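Local coordinates for major capsid protein (PDB 1NO7), which forms the main structural subunit of the herpes simplex virus 1 capsid shell, the chain here being the protein's large protease-resistant upper domain, at residues His274-Asp278 against Val357-Ile361; Tyr363-Pro368 against Ala512-Gly516. All blocks are in the same frame, centred on the assembly; numbering follows the deposited sequence.

Contact 1: residues His274-Asp278 against Val357-Ile361; sequences HLMRD and VHHKI
Residues Leu275-Asp278 make a type I beta turn directly after helix 269-273, which His274 ends by leaving helical angles, and the turn lies against one turn of helix 353-371. The nearest CA pairs are Met276-Lys360 at 6.2 Å and Arg277-Val357 at 6.1 Å, so the two segments run in opposite senses here. The polar part rests on one ammonium group: Lys360, CB toward the turn and chi angles m, t, p, t, donates from NZ to Met276 O at 2.5 Å. Lys360 NZ is also hydrogen-bonded to Leu281 O and lies 3.0 Å from Asp278 O. Asp278 forms a salt bridge with Arg302. The apolar part centres on Met276 (m, m, p), which has the largest area covered; its CE is 3.8 Å from Lys360 CE and its CB 4.4 Å from Ile361 CG1. Arg277 points its CB away, yet its CD reaches within 4.4 Å of Val357 CG1. The contact is thus a side-chain-to-backbone tie, a buried helix lysine donating to the carbonyl of a turn, with Met276 wedged beside it. Around the pair, helix 234-256 touches Arg277 and Ile361, and helix 567-577 packs on Met276.

Contact 2: residues Tyr363-Pro368 against Ala512-Gly516; sequences YYVMVP and ALFAG
Phe514, with the most surface buried in this contact, places its ring against residues 363, 364, 367 and 368, one face of helix 353-371. That helix is irregular here: it widens into a pi-type turn at Tyr363-Met366 and kinks at Pro368, whose N has no bond to the preceding turn. Across the gap the loop is helical at Leu513 (phi/psi -57/-30) and extended at Phe514 (-126/93), and the closest CA pair is Pro368-Leu513 at 7.1 Å. With chi1 at -32°, between wells, Phe514 sets its ring edge on the helix backbone: CE2 is 3.0 Å from Tyr363 O, a carbonyl whose distance to Val367 N, 4.5 Å, is too long for the usual alpha-helical bond. The ring also meets Tyr364 CD2 through CZ at 4.0 Å and Val367 CG1 through CE2 at 4.2 Å. Leu513, CB toward the helix and chi1 also off-well at -111°, puts CD2 3.5 Å from Pro368 CG and CD1 4.2 Å from Tyr364 CD2, at the edge of that ring. Tyr364 thus touches both loop residues. Further on, Gly516 is the N-cap of helix 517-521. The chemistry is that of a buried hydrophobic core: leucine, phenylalanine, proline, valine and tyrosine carbons dock the loop, while the close ring-edge approach to a carbonyl falls where the helix departs from alpha geometry.

Following the chain, the turn at 274-278 leaves helix 269-273 and, after 78 intervening residues, is met by 357-361 on helix 353-371, so contact 1 closes first. Contact 2 opens almost at once, on the same helix at 363-368, and closes after 143 intervening residues at the loop before helix 517-521. The two loops stand in series, neither enclosing nor crossing the other, with helix 353-371 as their shared element and the contact centres about 14 Å apart. Within the helix Ile361 O lies 3.3 Å from Met366 N, a probable i to i+5 hydrogen bond in keeping with the pi-type turn; across elements, Met276 CE packs 3.6 Å from Tyr364 CD1. One helix thereby joins an earlier and a later loop.

Contact 1: residues His274-Asp278 against Val357-Ile361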
# COMPACT_ATOMS: atom_id res chain seq x y z
N HIS A 274 -10.47 -5.24 -17.09
CA HIS A 274 -9.24 -5.14 -16.27
C HIS A 274 -9.47 -4.91 -14.77
O HIS A 274 -10.40 -4.22 -14.37
CB HIS A 274 -8.33 -4.03 -16.77
CG HIS A 274 -6.93 -4.15 -16.28
ND1 HIS A 274 -5.88 -4.49 -17.11
CD2 HIS A 274 -6.40 -3.99 -15.05
CE1 HIS A 274 -4.76 -4.53 -16.40
NE2 HIS A 274 -5.05 -4.23 -15.15
N LEU A 275 -8.57 -5.47 -13.96
CA LEU A 275 -8.69 -5.38 -12.51
C LEU A 275 -8.40 -3.99 -11.91
O LEU A 275 -9.22 -3.46 -11.16
CB LEU A 275 -7.81 -6.45 -11.84
CG LEU A 275 -7.94 -6.54 -10.31
CD1 LEU A 275 -9.40 -6.75 -9.89
CD2 LEU A 275 -7.07 -7.69 -9.81
N MET A 276 -7.24 -3.42 -12.23
CA MET A 276 -6.90 -2.10 -11.70
C MET A 276 -8.06 -1.12 -11.98
O MET A 276 -8.57 -0.48 -11.06
CB MET A 276 -5.57 -1.57 -12.30
CG MET A 276 -4.29 -2.44 -12.05
SD MET A 276 -3.79 -2.67 -10.25
CE MET A 276 -5.36 -3.50 -9.52
N ARG A 277 -8.52 -1.02 -13.22
CA ARG A 277 -9.62 -0.10 -13.56
C ARG A 277 -10.95 -0.55 -12.95
O ARG A 277 -11.99 0.05 -13.23
CB ARG A 277 -9.81 -0.01 -15.08
CG ARG A 277 -8.55 0.33 -15.85
CD ARG A 277 -8.35 1.84 -16.04
NE ARG A 277 -9.20 2.40 -17.08
CZ ARG A 277 -10.51 2.63 -16.94
NH1 ARG A 277 -11.11 2.34 -15.78
NH2 ARG A 277 -11.21 3.12 -17.97
N ASP A 278 -10.92 -1.60 -12.13
CA ASP A 278 -12.15 -2.11 -11.53
C ASP A 278 -12.48 -1.55 -10.15
O ASP A 278 -11.87 -1.93 -9.14
CB ASP A 278 -12.12 -3.64 -11.47
CG ASP A 278 -13.37 -4.23 -10.82
OD1 ASP A 278 -14.48 -3.69 -11.06
OD2 ASP A 278 -13.25 -5.23 -10.08
N VAL A 357 -7.32 4.94 -9.08
CA VAL A 357 -6.76 3.98 -10.03
C VAL A 357 -5.24 4.02 -9.95
O VAL A 357 -4.60 3.07 -9.46
CB VAL A 357 -7.16 4.30 -11.50
CG1 VAL A 357 -6.29 3.50 -12.47
CG2 VAL A 357 -8.62 3.96 -11.71
N HIS A 358 -4.67 5.13 -10.43
CA HIS A 358 -3.22 5.29 -10.43
C HIS A 358 -2.61 4.81 -9.13
O HIS A 358 -1.49 4.29 -9.13
CB HIS A 358 -2.84 6.74 -10.64
CG HIS A 358 -3.35 7.30 -11.92
ND1 HIS A 358 -4.63 7.77 -12.06
CD2 HIS A 358 -2.77 7.42 -13.13
CE1 HIS A 358 -4.83 8.15 -13.31
NE2 HIS A 358 -3.71 7.94 -13.98
N HIS A 359 -3.33 4.98 -8.03
CA HIS A 359 -2.81 4.51 -6.76
C HIS A 359 -2.66 2.99 -6.82
O HIS A 359 -1.58 2.44 -6.56
CB HIS A 359 -3.73 4.94 -5.62
CG HIS A 359 -3.43 6.32 -5.11
ND1 HIS A 359 -3.23 7.39 -5.95
CD2 HIS A 359 -3.28 6.79 -3.85
CE1 HIS A 359 -2.96 8.46 -5.23
NE2 HIS A 359 -2.99 8.13 -3.95
N LYS A 360 -3.76 2.32 -7.19
CA LYS A 360 -3.76 0.88 -7.31
C LYS A 360 -2.66 0.47 -8.27
O LYS A 360 -1.90 -0.46 -8.00
CB LYS A 360 -5.11 0.40 -7.80
CG LYS A 360 -6.18 0.58 -6.76
CD LYS A 360 -7.57 0.45 -7.36
CE LYS A 360 -7.76 -0.89 -8.05
NZ LYS A 360 -9.13 -0.94 -8.65
N ILE A 361 -2.55 1.17 -9.39
CA ILE A 361 -1.51 0.85 -10.36
C ILE A 361 -0.14 0.91 -9.69
O ILE A 361 0.69 -0.00 -9.85
CB ILE A 361 -1.46 1.85 -11.52
CG1 ILE A 361 -2.80 1.81 -12.27
CG2 ILE A 361 -0.25 1.54 -12.39
CD1 ILE A 361 -2.79 2.50 -13.66

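Contact 2: residues Tyr363-Pro368 against Ala512-Gly516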
# COMPACT_ATOMS: atom_id res chain seq x y z
N TYR A 363 0.67 0.89 -6.29
CA TYR A 363 0.81 -0.09 -5.21
C TYR A 363 0.86 -1.57 -5.61
O TYR A 363 1.60 -2.36 -4.99
CB TYR A 363 -0.30 0.12 -4.18
CG TYR A 363 -0.06 1.35 -3.37
CD1 TYR A 363 -0.04 2.61 -3.97
CD2 TYR A 363 0.24 1.27 -2.02
CE1 TYR A 363 0.30 3.75 -3.25
CE2 TYR A 363 0.58 2.40 -1.28
CZ TYR A 363 0.61 3.64 -1.90
OH TYR A 363 0.97 4.76 -1.17
N TYR A 364 0.08 -1.92 -6.63
CA TYR A 364 0.02 -3.30 -7.11
C TYR A 364 0.99 -3.60 -8.24
O TYR A 364 1.27 -4.76 -8.52
CB TYR A 364 -1.41 -3.64 -7.54
CG TYR A 364 -2.37 -3.80 -6.37
CD1 TYR A 364 -3.60 -3.13 -6.36
CD2 TYR A 364 -2.06 -4.64 -5.29
CE1 TYR A 364 -4.51 -3.28 -5.30
CE2 TYR A 364 -2.96 -4.81 -4.22
CZ TYR A 364 -4.19 -4.12 -4.23
OH TYR A 364 -5.09 -4.23 -3.16
N VAL A 365 1.53 -2.58 -8.88
CA VAL A 365 2.48 -2.86 -9.95
C VAL A 365 3.84 -2.23 -9.69
O VAL A 365 4.85 -2.92 -9.49
CB VAL A 365 1.99 -2.34 -11.28
CG1 VAL A 365 2.96 -2.73 -12.38
CG2 VAL A 365 0.61 -2.89 -11.57
N MET A 366 3.85 -0.90 -9.71
CA MET A 366 5.04 -0.09 -9.48
C MET A 366 5.82 -0.53 -8.22
O MET A 366 7.02 -0.81 -8.30
CB MET A 366 4.63 1.38 -9.37
CG MET A 366 3.99 1.95 -10.63
SD MET A 366 5.23 2.58 -11.87
CE MET A 366 6.66 1.49 -11.55
N VAL A 367 5.14 -0.60 -7.08
CA VAL A 367 5.78 -1.01 -5.84
C VAL A 367 6.48 -2.38 -5.98
O VAL A 367 7.71 -2.49 -5.81
CB VAL A 367 4.77 -1.12 -4.68
CG1 VAL A 367 5.45 -1.70 -3.44
CG2 VAL A 367 4.16 0.23 -4.37
N PRO A 368 5.70 -3.43 -6.30
CA PRO A 368 6.25 -4.78 -6.46
C PRO A 368 7.38 -4.71 -7.47
O PRO A 368 8.45 -5.27 -7.25
CB PRO A 368 5.07 -5.58 -7.01
CG PRO A 368 3.85 -4.82 -6.50
CD PRO A 368 4.28 -3.40 -6.72
N ALA A 512 -0.34 -10.70 0.46
CA ALA A 512 0.89 -11.46 0.21
C ALA A 512 1.94 -10.60 -0.47
O ALA A 512 3.13 -10.71 -0.17
CB ALA A 512 0.57 -12.68 -0.66
N LEU A 513 1.50 -9.73 -1.38
CA LEU A 513 2.42 -8.87 -2.13
C LEU A 513 3.31 -7.97 -1.25
O LEU A 513 4.44 -7.63 -1.62
CB LEU A 513 1.62 -8.01 -3.12
CG LEU A 513 1.86 -8.39 -4.59
CD1 LEU A 513 0.82 -7.73 -5.45
CD2 LEU A 513 3.27 -7.97 -5.01
N PHE A 514 2.78 -7.60 -0.09
CA PHE A 514 3.51 -6.75 0.84
C PHE A 514 3.57 -7.42 2.21
O PHE A 514 2.66 -7.26 3.03
CB PHE A 514 2.80 -5.42 0.99
CG PHE A 514 2.06 -4.96 -0.24
CD1 PHE A 514 0.68 -4.78 -0.21
CD2 PHE A 514 2.76 -4.60 -1.40
CE1 PHE A 514 -0.00 -4.23 -1.31
CE2 PHE A 514 2.09 -4.05 -2.51
CZ PHE A 514 0.70 -3.86 -2.46
N ALA A 515 4.63 -8.18 2.48
CA ALA A 515 4.72 -8.83 3.78
C ALA A 515 6.12 -9.33 4.10
O ALA A 515 6.27 -10.37 4.78
CB ALA A 515 3.72 -9.99 3.85
N GLY A 516 7.13 -8.59 3.63
CA GLY A 516 8.52 -8.95 3.87
C GLY A 516 8.71 -9.68 5.19
O GLY A 516 8.25 -9.23 6.24